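Local coordinates for protein exopolyphosphatase (Aquifex aeolicus, PDB 1T6C) that probably hydrolyses phosphoanhydride bonds, such as those of polyphosphate and guanosine pentaphosphate, and binds calcium in an actin-like fold of the Ppx/GppA phosphatase family, at residues 198-203 with 285-290; 206-211 with 292-297; 219-224 with 263-268; 239-244 with 280-285. All coordinates share one frame; numbering follows the deposited sequence. Where two conformers were deposited one is given.

Contact 1 (198-203 with 285-290); sequences ELSKVK and LEIFEK
Lys203 and Phe288 bring their CA atoms to 5.6 Å, and those of Ser200 and Ile287 lie 6.4 Å apart, where segment 198-203, at the C-terminal part of helix 185-199, lies against the end of helix 274-288. Ile287 points its side chain straight into the interface: its CG2 branch reaches Lys203 CB at 3.9 Å, and CG1 turns to Leu199 CB. Phe288 offers one ring face to Lys203 CA, a CH-pi contact 4.2 Å from the centroid, and its CE1 atom meets Val202 CG2 at 3.8 Å. The ring also reaches Tyr152 and Phe154 of the sheet beneath. An alanine in place of Phe288 would probably open a gap beside Val202 and leave Lys203 CA without the face it rests on. The helix ends in a Schellman motif, in which Glu289 takes a positive phi (58°). From there its OE2 receives Lys203 NZ at 2.6 Å, on the anti side and 24° out of the carboxylate plane, in one of two modelled conformers of the lysine. The lysine's extended chain passes Ile287 O, with CE 3.3 Å from it, and a water accepts from NZ and donates to Ile287 O. In this conformer the ammonium group is shared between a carboxylate and, through water, a carbonyl at the helix end, a setting that would probably suit its charge, on the exposed side of an otherwise apolar contact.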
loop_
_atom_site.group_PDB
_atom_site.type_symbol
_atom_site.label_atom_id
_atom_site.label_comp_id
_atom_site.label_asym_id
_atom_site.label_seq_id
_atom_site.Cartn_x
_atom_site.Cartn_y
_atom_site.Cartn_z
ATOM N N GLU A 198 -18.189 9.760 2.184
ATOM C CA GLU A 198 -17.422 8.726 2.883
ATOM C C GLU A 198 -16.352 9.311 3.785
ATOM O O GLU A 198 -16.183 8.848 4.921
ATOM C CB GLU A 198 -16.852 7.699 1.899
ATOM C CG GLU A 198 -17.929 6.917 1.153
ATOM C CD GLU A 198 -18.902 6.159 2.069
ATOM O OE1 GLU A 198 -18.734 4.938 2.239
ATOM O OE2 GLU A 198 -19.865 6.776 2.587
ATOM N N LEU A 199 -15.649 10.339 3.310
ATOM C CA LEU A 199 -14.506 10.866 4.057
ATOM C C LEU A 199 -14.927 11.729 5.222
ATOM O O LEU A 199 -14.193 11.861 6.179
ATOM C CB LEU A 199 -13.579 11.679 3.153
ATOM C CG LEU A 199 -12.787 10.823 2.194
ATOM C CD1 LEU A 199 -11.948 11.713 1.272
ATOM C CD2 LEU A 199 -11.932 9.824 2.961
ATOM N N SER A 200 -16.127 12.278 5.174
ATOM C CA SER A 200 -16.560 13.150 6.261
ATOM C C SER A 200 -16.689 12.318 7.538
ATOM O O SER A 200 -16.546 12.831 8.657
ATOM C CB SER A 200 -17.868 13.847 5.891
ATOM O OG SER A 200 -17.612 14.794 4.868
ATOM N N LYS A 201 -16.919 11.028 7.383
ATOM C CA LYS A 201 -17.049 10.134 8.528
ATOM C C LYS A 201 -15.715 9.830 9.239
ATOM O O LYS A 201 -15.723 9.404 10.406
ATOM C CB LYS A 201 -17.713 8.832 8.085
ATOM C CG LYS A 201 -19.104 9.012 7.476
ATOM C CD LYS A 201 -19.616 7.637 6.989
ATOM C CE LYS A 201 -20.877 7.691 6.121
ATOM N NZ LYS A 201 -20.994 6.449 5.245
ATOM N N VAL A 202 -14.585 10.010 8.552
ATOM C CA VAL A 202 -13.271 9.792 9.175
ATOM C C VAL A 202 -12.557 11.047 9.626
ATOM O O VAL A 202 -11.492 10.966 10.241
ATOM C CB VAL A 202 -12.323 8.950 8.288
ATOM C CG1 VAL A 202 -13.061 7.706 7.808
ATOM C CG2 VAL A 202 -11.779 9.748 7.105
ATOM N N LYS A 203 -13.137 12.202 9.320
ATOM C CA LYS A 203 -12.534 13.495 9.656
ATOM C C LYS A 203 -12.264 13.584 11.159
ATOM O O LYS A 203 -13.136 13.304 11.964
ATOM C CB LYS A 203 -13.465 14.650 9.245
ATOM C CG LYS A 203 -13.126 15.974 9.924
ATOM C CD LYS A 203 -13.891 17.125 9.311
ATOM C CE LYS A 203 -13.245 18.453 9.651
ATOM N NZ LYS A 203 -14.102 19.571 9.191
ATOM N N LEU A 285 -7.403 15.951 1.920
ATOM C CA LEU A 285 -6.857 17.223 2.412
ATOM C C LEU A 285 -7.966 18.274 2.626
ATOM O O LEU A 285 -7.970 18.971 3.654
ATOM C CB LEU A 285 -5.781 17.769 1.487
ATOM C CG LEU A 285 -4.465 16.995 1.535
ATOM C CD1 LEU A 285 -3.459 17.655 0.620
ATOM C CD2 LEU A 285 -3.900 16.902 2.924
ATOM N N GLU A 286 -8.907 18.351 1.701
ATOM C CA GLU A 286 -10.031 19.301 1.846
ATOM C C GLU A 286 -10.855 18.997 3.102
ATOM O O GLU A 286 -11.163 19.877 3.932
ATOM C CB GLU A 286 -10.907 19.273 0.589
ATOM C CG GLU A 286 -12.071 20.249 0.647
ATOM C CD GLU A 286 -13.047 20.167 -0.507
ATOM O OE1 GLU A 286 -12.852 19.391 -1.444
ATOM O OE2 GLU A 286 -14.045 20.918 -0.456
ATOM N N ILE A 287 -11.242 17.750 3.260
ATOM C CA ILE A 287 -12.105 17.369 4.367
ATOM C C ILE A 287 -11.421 17.522 5.706
ATOM O O ILE A 287 -12.043 17.952 6.663
ATOM C CB ILE A 287 -12.595 15.920 4.181
ATOM C CG1 ILE A 287 -13.464 15.811 2.933
ATOM C CG2 ILE A 287 -13.289 15.399 5.449
ATOM C CD1 ILE A 287 -14.797 16.364 3.070
ATOM N N PHE A 288 -10.146 17.154 5.792
ATOM C CA PHE A 288 -9.404 17.280 7.037
ATOM C C PHE A 288 -8.942 18.716 7.297
ATOM O O PHE A 288 -8.334 18.996 8.317
ATOM C CB PHE A 288 -8.196 16.364 7.009
ATOM C CG PHE A 288 -8.499 14.959 7.370
ATOM C CD1 PHE A 288 -9.131 14.107 6.461
ATOM C CD2 PHE A 288 -8.162 14.472 8.618
ATOM C CE1 PHE A 288 -9.405 12.760 6.797
ATOM C CE2 PHE A 288 -8.424 13.147 8.942
ATOM C CZ PHE A 288 -9.042 12.307 8.033
ATOM N N GLU A 289 -9.185 19.591 6.335
ATOM C CA GLU A 289 -8.798 20.999 6.399
ATOM C C GLU A 289 -7.293 21.176 6.599
ATOM O O GLU A 289 -6.838 21.976 7.414
ATOM C CB GLU A 289 -9.641 21.715 7.450
ATOM C CG GLU A 289 -11.138 21.678 7.181
ATOM C CD GLU A 289 -11.895 22.384 8.296
ATOM O OE1 GLU A 289 -11.804 23.621 8.352
ATOM O OE2 GLU A 289 -12.543 21.703 9.126
ATOM N N LYS A 290 -6.504 20.382 5.844
ATOM C CA LYS A 290 -5.054 20.445 5.912
ATOM C C LYS A 290 -4.484 20.856 4.573
ATOM O O LYS A 290 -4.949 20.432 3.523
ATOM C CB LYS A 290 -4.473 19.091 6.365
ATOM C CG LYS A 290 -4.990 18.631 7.722
ATOM C CD LYS A 290 -4.253 19.362 8.877
ATOM C CE LYS A 290 -2.816 18.832 9.023
ATOM N NZ LYS A 290 -1.744 19.858 8.840
HETATM O O HOH W 1 -14.384 19.269 6.578
#

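Contact 2 (206-211 with 292-297); sequences VDTIVG and CLIVSD
In the six-stranded mixed sheet of this actin-like domain, strands 208-212 and 292-296 are parallel neighbours, and Ile209, Gly211 and Ile294 carry much of their pairing. Ile294 N donates to Ile209 O at 3.0 Å, in the carbonyl plane, and Ile294 O accepts from Gly211 N at 2.8 Å. Gly211 O in turn takes Ser296 N in an almost straight bond (172° at the hydrogen). Where the strands part at their beginnings, a water carries the ladder on, accepting from Ile209 N and donating to Cys292 O. Side chains alternate between the faces. On one, Thr208 CG2 meets Ile294 CD1 at 3.7 Å, and Val210 CG1 lies beside Ser296 CB. On the other, Ile209 CG2 packs on Leu293 CB at 3.8 Å. Leu293 holds CG between its backbone N and carbonyl carbon (chi1 59°), and a CB on Gly211 would come tight against Leu293 CD2. Helix 274-288 covers this face through Phe281, Leu285 and Phe288. The far edge of strand 208-212 bonds to strand 139-146, which supplies calcium ligands Asp144 and Gly146. Backbone groups of Ile209, Gly211 and Ile294 thus meet the partner strand or water, while Ile209 and Leu293 give apolar surface to helix 274-288.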
loop_
_atom_site.group_PDB
_atom_site.type_symbol
_atom_site.label_atom_id
_atom_site.label_comp_id
_atom_site.label_asym_id
_atom_site.label_seq_id
_atom_site.Cartn_x
_atom_site.Cartn_y
_atom_site.Cartn_z
ATOM N N VAL A 206 -6.053 16.761 13.022
ATOM C CA VAL A 206 -4.702 16.205 13.049
ATOM C C VAL A 206 -3.663 17.274 12.763
ATOM O O VAL A 206 -3.981 18.325 12.208
ATOM C CB VAL A 206 -4.544 15.049 12.025
ATOM C CG1 VAL A 206 -5.532 13.964 12.350
ATOM C CG2 VAL A 206 -4.720 15.563 10.631
ATOM N N ASP A 207 -2.436 17.021 13.208
ATOM C CA ASP A 207 -1.310 17.891 12.938
ATOM C C ASP A 207 -0.637 17.533 11.628
ATOM O O ASP A 207 -0.175 18.407 10.925
ATOM C CB ASP A 207 -0.271 17.792 14.042
ATOM C CG ASP A 207 -0.777 18.353 15.347
ATOM O OD1 ASP A 207 -1.161 19.545 15.318
ATOM O OD2 ASP A 207 -0.902 17.663 16.378
ATOM N N THR A 208 -0.516 16.232 11.332
ATOM C CA THR A 208 0.282 15.767 10.209
ATOM C C THR A 208 -0.473 14.649 9.495
ATOM O O THR A 208 -0.879 13.684 10.117
ATOM C CB THR A 208 1.630 15.176 10.681
ATOM O OG1 THR A 208 2.342 16.113 11.504
ATOM C CG2 THR A 208 2.563 14.859 9.472
ATOM N N ILE A 209 -0.606 14.794 8.188
ATOM C CA ILE A 209 -1.082 13.740 7.302
ATOM C C ILE A 209 0.085 13.175 6.521
ATOM O O ILE A 209 0.858 13.908 5.914
ATOM C CB ILE A 209 -2.158 14.266 6.343
ATOM C CG1 ILE A 209 -3.397 14.683 7.145
ATOM C CG2 ILE A 209 -2.507 13.185 5.333
ATOM C CD1 ILE A 209 -4.497 15.302 6.309
ATOM N N VAL A 210 0.181 11.843 6.487
ATOM C CA VAL A 210 1.192 11.167 5.704
ATOM C C VAL A 210 0.480 10.305 4.693
ATOM O O VAL A 210 -0.400 9.527 5.065
ATOM C CB VAL A 210 2.061 10.249 6.569
ATOM C CG1 VAL A 210 3.085 9.529 5.743
ATOM C CG2 VAL A 210 2.766 11.051 7.653
ATOM N N GLY A 211 0.842 10.476 3.427
ATOM C CA GLY A 211 0.239 9.708 2.353
ATOM C C GLY A 211 1.144 8.585 1.855
ATOM O O GLY A 211 2.332 8.761 1.659
ATOM N N CYS A 292 -1.440 20.327 3.363
ATOM C CA CYS A 292 -0.404 19.473 2.769
ATOM C C CYS A 292 -0.303 18.131 3.465
ATOM O O CYS A 292 -0.823 17.930 4.572
ATOM C CB CYS A 292 0.951 20.149 2.795
ATOM S SG CYS A 292 1.651 20.262 4.433
ATOM N N LEU A 293 0.402 17.227 2.805
ATOM C CA LEU A 293 0.755 15.956 3.370
ATOM C C LEU A 293 2.222 15.657 3.065
ATOM O O LEU A 293 2.827 16.301 2.203
ATOM C CB LEU A 293 -0.133 14.841 2.842
ATOM C CG LEU A 293 -0.161 14.591 1.332
ATOM C CD1 LEU A 293 1.090 13.861 0.813
ATOM C CD2 LEU A 293 -1.436 13.793 0.970
ATOM N N ILE A 294 2.767 14.701 3.790
ATOM C CA ILE A 294 4.115 14.188 3.600
ATOM C C ILE A 294 4.011 12.806 2.963
ATOM O O ILE A 294 3.167 12.021 3.353
ATOM C CB ILE A 294 4.877 14.094 4.978
ATOM C CG1 ILE A 294 4.794 15.419 5.730
ATOM C CG2 ILE A 294 6.353 13.716 4.772
ATOM C CD1 ILE A 294 5.368 15.371 7.146
ATOM N N VAL A 295 4.874 12.537 1.993
ATOM C CA VAL A 295 4.863 11.264 1.257
ATOM C C VAL A 295 5.786 10.272 1.927
ATOM O O VAL A 295 6.905 10.576 2.282
ATOM C CB VAL A 295 5.247 11.501 -0.228
ATOM C CG1 VAL A 295 5.289 10.189 -1.016
ATOM C CG2 VAL A 295 4.244 12.485 -0.857
ATOM N N SER A 296 5.302 9.035 2.074
ATOM C CA SER A 296 6.140 7.922 2.505
ATOM C C SER A 296 6.296 6.898 1.397
ATOM O O SER A 296 5.318 6.492 0.782
ATOM C CB SER A 296 5.515 7.225 3.717
ATOM O OG SER A 296 6.328 6.125 4.084
ATOM N N ASP A 297 7.532 6.486 1.172
ATOM C CA ASP A 297 7.843 5.340 0.319
ATOM C C ASP A 297 7.635 4.001 1.020
ATOM O O ASP A 297 7.524 2.989 0.348
ATOM C CB ASP A 297 9.274 5.428 -0.215
ATOM C CG ASP A 297 9.587 4.328 -1.186
ATOM O OD1 ASP A 297 10.341 3.384 -0.809
ATOM O OD2 ASP A 297 9.082 4.313 -2.320
HETATM O O HOH W 2 0.176 17.346 7.059
#

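Contact 3 (219-224 with 263-268); sequences LAALEY and FRQVED
Leu222 and Gln265 owe their meeting to three torsions: each side chain sets CG anti to its carbonyl carbon (chi1 -67° and -62°), and Gln265 then bends sharply at chi2, 101°, which turns its CD toward the Leu222 side chain. The two side chains slide past each other in opposite directions, and Leu222 CD2 ends 3.3 Å from Gln265 OE1, a van der Waals approach of a methyl to an amide oxygen. The same methyl touches Phe263 CB at 3.7 Å, the leucine and the phenylalanine crossing at about a right angle. Its sister methyl CD1 turns to Val266 CG2, a looser contact of 4.2 Å. One leucine thus feels three residues of the loop because that loop is folded tightly: Phe263 to Val266 form a type I beta turn, closed by Val266 N to Phe263 O at 3.0 Å, directly after helix 256-262. The amide nitrogen of Gln265 completes the join. Its NE2 donates to a water at 3.2 Å, the water donates to Leu222 O at 2.9 Å near the end of helix 214-223, and NE2 also donates to Val226 O in the chain that follows. Trp247 and Phe251 of helix 241-251 touch both Leu222 and Phe263, Trp247 meeting the phenylalanine ring edge-to-face. A methylpentanediol, probably from the crystallisation liquor, lies beside Phe263. The contact joins a helix end to a turn without any direct hydrogen bond between them: Leu222 packs on the side chains of the turn, while the water and Val226 O take up the NE2 donor of Gln265.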
loop_
_atom_site.group_PDB
_atom_site.type_symbol
_atom_site.label_atom_id
_atom_site.label_comp_id
_atom_site.label_asym_id
_atom_site.label_seq_id
_atom_site.Cartn_x
_atom_site.Cartn_y
_atom_site.Cartn_z
ATOM N N LEU A 219 2.793 10.680 -7.776
ATOM C CA LEU A 219 2.540 12.125 -7.780
ATOM C C LEU A 219 3.745 12.919 -7.307
ATOM O O LEU A 219 4.131 13.911 -7.930
ATOM C CB LEU A 219 1.319 12.455 -6.917
ATOM C CG LEU A 219 -0.043 12.719 -7.499
ATOM C CD1 LEU A 219 -0.786 13.622 -6.545
ATOM C CD2 LEU A 219 -0.036 13.330 -8.886
ATOM N N ALA A 220 4.392 12.449 -6.237
ATOM C CA ALA A 220 5.585 13.096 -5.737
ATOM C C ALA A 220 6.697 13.072 -6.772
ATOM O O ALA A 220 7.357 14.094 -7.002
ATOM C CB ALA A 220 6.037 12.454 -4.430
ATOM N N ALA A 221 6.912 11.944 -7.442
ATOM C CA ALA A 221 7.916 11.866 -8.499
ATOM C C ALA A 221 7.590 12.830 -9.633
ATOM O O ALA A 221 8.469 13.467 -10.180
ATOM C CB ALA A 221 8.021 10.434 -9.036
ATOM N N LEU A 222 6.326 12.926 -10.016
ATOM C CA LEU A 222 5.922 13.879 -11.057
ATOM C C LEU A 222 6.166 15.333 -10.623
ATOM O O LEU A 222 6.805 16.122 -11.369
ATOM C CB LEU A 222 4.446 13.648 -11.432
ATOM C CG LEU A 222 4.104 12.333 -12.126
ATOM C CD1 LEU A 222 2.604 12.175 -12.246
ATOM C CD2 LEU A 222 4.741 12.267 -13.505
ATOM N N GLU A 223 5.716 15.680 -9.423
ATOM C CA GLU A 223 5.837 17.067 -8.925
ATOM C C GLU A 223 7.288 17.533 -8.846
ATOM O O GLU A 223 7.608 18.653 -9.247
ATOM C CB GLU A 223 5.153 17.216 -7.578
ATOM C CG GLU A 223 5.287 18.598 -6.972
ATOM C CD GLU A 223 4.664 19.695 -7.801
ATOM O OE1 GLU A 223 3.762 19.424 -8.632
ATOM O OE2 GLU A 223 5.085 20.848 -7.634
ATOM N N TYR A 224 8.162 16.638 -8.398
ATOM C CA TYR A 224 9.541 16.949 -8.124
ATOM C C TYR A 224 10.506 16.501 -9.215
ATOM O O TYR A 224 11.716 16.572 -9.018
ATOM C CB TYR A 224 9.918 16.426 -6.742
ATOM C CG TYR A 224 9.187 17.214 -5.677
ATOM C CD1 TYR A 224 9.512 18.552 -5.443
ATOM C CD2 TYR A 224 8.094 16.674 -4.981
ATOM C CE1 TYR A 224 8.818 19.300 -4.481
ATOM C CE2 TYR A 224 7.406 17.426 -4.025
ATOM C CZ TYR A 224 7.779 18.730 -3.774
ATOM O OH TYR A 224 7.088 19.504 -2.869
ATOM N N PHE A 263 3.617 11.256 -19.252
ATOM C CA PHE A 263 4.272 11.287 -17.940
ATOM C C PHE A 263 4.861 9.899 -17.681
ATOM O O PHE A 263 4.177 9.002 -17.184
ATOM C CB PHE A 263 3.264 11.683 -16.855
ATOM C CG PHE A 263 2.755 13.089 -17.003
ATOM C CD1 PHE A 263 1.439 13.335 -17.420
ATOM C CD2 PHE A 263 3.577 14.155 -16.773
ATOM C CE1 PHE A 263 0.985 14.638 -17.568
ATOM C CE2 PHE A 263 3.118 15.471 -16.881
ATOM C CZ PHE A 263 1.823 15.711 -17.307
ATOM N N ARG A 264 6.144 9.760 -18.005
ATOM C CA ARG A 264 6.847 8.476 -17.994
ATOM C C ARG A 264 6.780 7.721 -16.681
ATOM O O ARG A 264 6.808 6.493 -16.674
ATOM C CB ARG A 264 8.326 8.713 -18.296
ATOM C CG ARG A 264 8.608 9.067 -19.698
ATOM C CD ARG A 264 10.084 9.241 -19.981
ATOM N NE ARG A 264 10.172 9.901 -21.279
ATOM C CZ ARG A 264 10.042 9.280 -22.431
ATOM N NH1 ARG A 264 9.921 7.955 -22.475
ATOM N NH2 ARG A 264 10.108 9.992 -23.553
ATOM N N GLN A 265 6.674 8.439 -15.573
ATOM C CA GLN A 265 6.650 7.807 -14.258
ATOM C C GLN A 265 5.363 7.045 -13.983
ATOM O O GLN A 265 5.338 6.140 -13.144
ATOM C CB GLN A 265 6.897 8.846 -13.171
ATOM C CG GLN A 265 8.261 9.499 -13.303
ATOM C CD GLN A 265 8.207 10.875 -13.944
ATOM O OE1 GLN A 265 7.501 11.085 -14.960
ATOM N NE2 GLN A 265 8.901 11.846 -13.329
ATOM N N VAL A 266 4.295 7.392 -14.698
ATOM C CA VAL A 266 3.034 6.648 -14.586
ATOM C C VAL A 266 3.142 5.263 -15.193
ATOM O O VAL A 266 3.365 5.144 -16.396
ATOM C CB VAL A 266 1.872 7.443 -15.270
ATOM C CG1 VAL A 266 0.560 6.707 -15.125
ATOM C CG2 VAL A 266 1.787 8.845 -14.626
ATOM N N GLU A 267 2.986 4.227 -14.375
ATOM C CA GLU A 267 2.947 2.864 -14.926
ATOM C C GLU A 267 1.718 2.666 -15.783
ATOM O O GLU A 267 0.623 3.038 -15.382
ATOM C CB GLU A 267 2.936 1.831 -13.814
ATOM C CG GLU A 267 4.231 1.759 -13.041
ATOM C CD GLU A 267 4.129 0.874 -11.822
ATOM O OE1 GLU A 267 3.041 0.278 -11.556
ATOM O OE2 GLU A 267 5.150 0.780 -11.123
ATOM N N ASP A 268 1.904 2.004 -16.933
ATOM C CA ASP A 268 0.829 1.668 -17.881
ATOM C C ASP A 268 -0.357 1.038 -17.146
ATOM O O ASP A 268 -1.522 1.404 -17.376
ATOM C CB ASP A 268 1.329 0.653 -18.923
ATOM C CG ASP A 268 2.365 1.238 -19.896
ATOM O OD1 ASP A 268 2.248 2.430 -20.251
ATOM O OD2 ASP A 268 3.335 0.581 -20.369
HETATM O O HOH W 3 8.139 14.990 -13.622
#

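Contact 4 (239-244 with 280-285); sequences LTYGQI and IFLKTL
Tyr241 lays one face of its ring against Leu282, whose CD1 methyl sits 3.6 Å from the centroid, 23° off the ring normal, in a CH-pi contact displaced toward CE1. Both side chains hold CG anti to the backbone N (chi1 179° in the tyrosine, -177° in the leucine), which turns each CG toward the other helix. Leu285 comes to the same ring differently, with CB in the ring plane at its edge, 3.9 Å from Tyr241 CD1. An alanine in place of Tyr241 would probably open a gap over Leu282 CD1 and leave Leu285 CB without its neighbour. Helix 241-251 begins here with a capping box: Gln243 N donates to Thr240 OG1 at 3.0 Å, and Thr240 N returns a bond to a lone pair of Gln243 OE1 at 2.9 Å. One turn into that helix, Ile244 runs past Leu282 in the opposite direction, its CG2 3.9 Å from Leu282 CB. Its other branch meets Leu285 at about a right angle, CD1 to CD1 at 3.8 Å. On helix 274-288 itself, Thr284 OG1 joins Thr284 N in bonding Ile280 O, the two donors arriving from opposite faces of the carbonyl plane, and OG1 is also bonded to Tyr152 OH.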
loop_
_atom_site.group_PDB
_atom_site.type_symbol
_atom_site.label_atom_id
_atom_site.label_comp_id
_atom_site.label_asym_id
_atom_site.label_seq_id
_atom_site.Cartn_x
_atom_site.Cartn_y
_atom_site.Cartn_z
ATOM N N LEU A 239 3.558 17.378 -0.394
ATOM C CA LEU A 239 2.653 17.773 -1.464
ATOM C C LEU A 239 1.531 18.603 -0.868
ATOM O O LEU A 239 0.870 18.177 0.090
ATOM C CB LEU A 239 2.064 16.546 -2.158
ATOM C CG LEU A 239 3.045 15.754 -3.037
ATOM C CD1 LEU A 239 2.392 14.449 -3.514
ATOM C CD2 LEU A 239 3.517 16.536 -4.197
ATOM N N THR A 240 1.304 19.779 -1.449
ATOM C CA THR A 240 0.248 20.647 -0.960
ATOM C C THR A 240 -1.045 20.318 -1.646
ATOM O O THR A 240 -1.043 19.731 -2.717
ATOM C CB THR A 240 0.573 22.145 -1.207
ATOM O OG1 THR A 240 0.618 22.395 -2.602
ATOM C CG2 THR A 240 1.936 22.499 -0.726
ATOM N N TYR A 241 -2.149 20.793 -1.087
ATOM C CA TYR A 241 -3.452 20.706 -1.732
ATOM C C TYR A 241 -3.329 21.285 -3.153
ATOM O O TYR A 241 -3.792 20.685 -4.120
ATOM C CB TYR A 241 -4.515 21.461 -0.914
ATOM C CG TYR A 241 -5.860 21.401 -1.590
ATOM C CD1 TYR A 241 -6.745 20.379 -1.316
ATOM C CD2 TYR A 241 -6.225 22.355 -2.557
ATOM C CE1 TYR A 241 -8.000 20.310 -1.984
ATOM C CE2 TYR A 241 -7.450 22.294 -3.201
ATOM C CZ TYR A 241 -8.326 21.266 -2.918
ATOM O OH TYR A 241 -9.522 21.223 -3.591
ATOM N N GLY A 242 -2.758 22.494 -3.273
ATOM C CA GLY A 242 -2.597 23.119 -4.580
ATOM C C GLY A 242 -1.849 22.286 -5.610
ATOM O O GLY A 242 -2.230 22.255 -6.775
ATOM N N GLN A 243 -0.778 21.624 -5.178
ATOM C CA GLN A 243 0.017 20.775 -6.071
ATOM C C GLN A 243 -0.810 19.557 -6.524
ATOM O O GLN A 243 -0.827 19.203 -7.721
ATOM C CB GLN A 243 1.283 20.303 -5.386
ATOM C CG GLN A 243 2.400 21.368 -5.327
ATOM C CD GLN A 243 3.561 20.979 -4.384
ATOM O OE1 GLN A 243 3.349 20.458 -3.321
ATOM N NE2 GLN A 243 4.802 21.216 -4.814
ATOM N N ILE A 244 -1.527 18.959 -5.575
ATOM C CA ILE A 244 -2.332 17.776 -5.876
ATOM C C ILE A 244 -3.488 18.181 -6.776
ATOM O O ILE A 244 -3.817 17.479 -7.714
ATOM C CB ILE A 244 -2.791 17.082 -4.584
ATOM C CG1 ILE A 244 -1.577 16.583 -3.786
ATOM C CG2 ILE A 244 -3.717 15.896 -4.900
ATOM C CD1 ILE A 244 -1.928 15.997 -2.457
ATOM N N ILE A 280 -8.789 10.873 -4.172
ATOM C CA ILE A 280 -8.899 10.465 -2.795
ATOM C C ILE A 280 -8.023 11.362 -1.938
ATOM O O ILE A 280 -8.450 11.830 -0.893
ATOM C CB ILE A 280 -8.492 8.968 -2.585
ATOM C CG1 ILE A 280 -9.543 8.048 -3.184
ATOM C CG2 ILE A 280 -8.265 8.697 -1.068
ATOM C CD1 ILE A 280 -9.110 6.588 -3.179
ATOM N N PHE A 281 -6.793 11.586 -2.356
ATOM C CA PHE A 281 -5.883 12.424 -1.551
ATOM C C PHE A 281 -6.305 13.872 -1.571
ATOM O O PHE A 281 -6.189 14.548 -0.543
ATOM C CB PHE A 281 -4.456 12.277 -2.041
ATOM C CG PHE A 281 -3.846 10.960 -1.648
ATOM C CD1 PHE A 281 -3.823 9.897 -2.539
ATOM C CD2 PHE A 281 -3.375 10.763 -0.366
ATOM C CE1 PHE A 281 -3.316 8.680 -2.140
ATOM C CE2 PHE A 281 -2.880 9.527 0.028
ATOM C CZ PHE A 281 -2.838 8.515 -0.853
ATOM N N LEU A 282 -6.807 14.359 -2.699
ATOM C CA LEU A 282 -7.214 15.782 -2.811
ATOM C C LEU A 282 -8.394 16.021 -1.862
ATOM O O LEU A 282 -8.378 16.956 -1.031
ATOM C CB LEU A 282 -7.577 16.094 -4.270
ATOM C CG LEU A 282 -7.937 17.552 -4.537
ATOM C CD1 LEU A 282 -6.680 18.423 -4.398
ATOM C CD2 LEU A 282 -8.563 17.621 -5.931
ATOM N N LYS A 283 -9.431 15.187 -1.964
ATOM C CA LYS A 283 -10.589 15.301 -1.087
ATOM C C LYS A 283 -10.227 15.080 0.387
ATOM O O LYS A 283 -10.788 15.721 1.270
ATOM C CB LYS A 283 -11.762 14.409 -1.565
ATOM C CG LYS A 283 -13.053 14.537 -0.758
ATOM C CD LYS A 283 -13.700 15.929 -0.774
ATOM C CE LYS A 283 -14.280 16.300 -2.127
ATOM N NZ LYS A 283 -15.120 17.574 -1.995
ATOM N N THR A 284 -9.263 14.210 0.665
ATOM C CA THR A 284 -8.826 13.976 2.037
ATOM C C THR A 284 -8.288 15.284 2.638
ATOM O O THR A 284 -8.660 15.666 3.745
ATOM C CB THR A 284 -7.737 12.891 2.082
ATOM O OG1 THR A 284 -8.339 11.609 1.805
ATOM C CG2 THR A 284 -7.135 12.770 3.460
ATOM N N LEU A 285 -7.403 15.951 1.920
ATOM C CA LEU A 285 -6.857 17.223 2.412
ATOM C C LEU A 285 -7.966 18.274 2.626
ATOM O O LEU A 285 -7.970 18.971 3.654
ATOM C CB LEU A 285 -5.781 17.769 1.487
ATOM C CG LEU A 285 -4.465 16.995 1.535
ATOM C CD1 LEU A 285 -3.459 17.655 0.620
ATOM C CD2 LEU A 285 -3.900 16.902 2.924
#

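Overall arrangement
Contact 2 lies in the six-stranded sheet; contacts 1 and 4 use helix 274-288 packed on it, and contact 3 uses helix 214-223. Helix 274-288 serves contact 4 along its middle and contact 1 at its end, their centres about 11 Å apart with Leu285 in both, and then leads into strand 292-296 of contact 2. Strand 238-240 of contact 4 pairs with that same strand. Contact 3 lies off to another side, its centre about 25 Å from that of contact 1, and meets contact 4 through Glu223 and Gln243. Along the chain contacts 1 and 2 cross, as do contacts 3 and 4, so the strand pairing brings together the two ends of a long, mostly helical part of the chain.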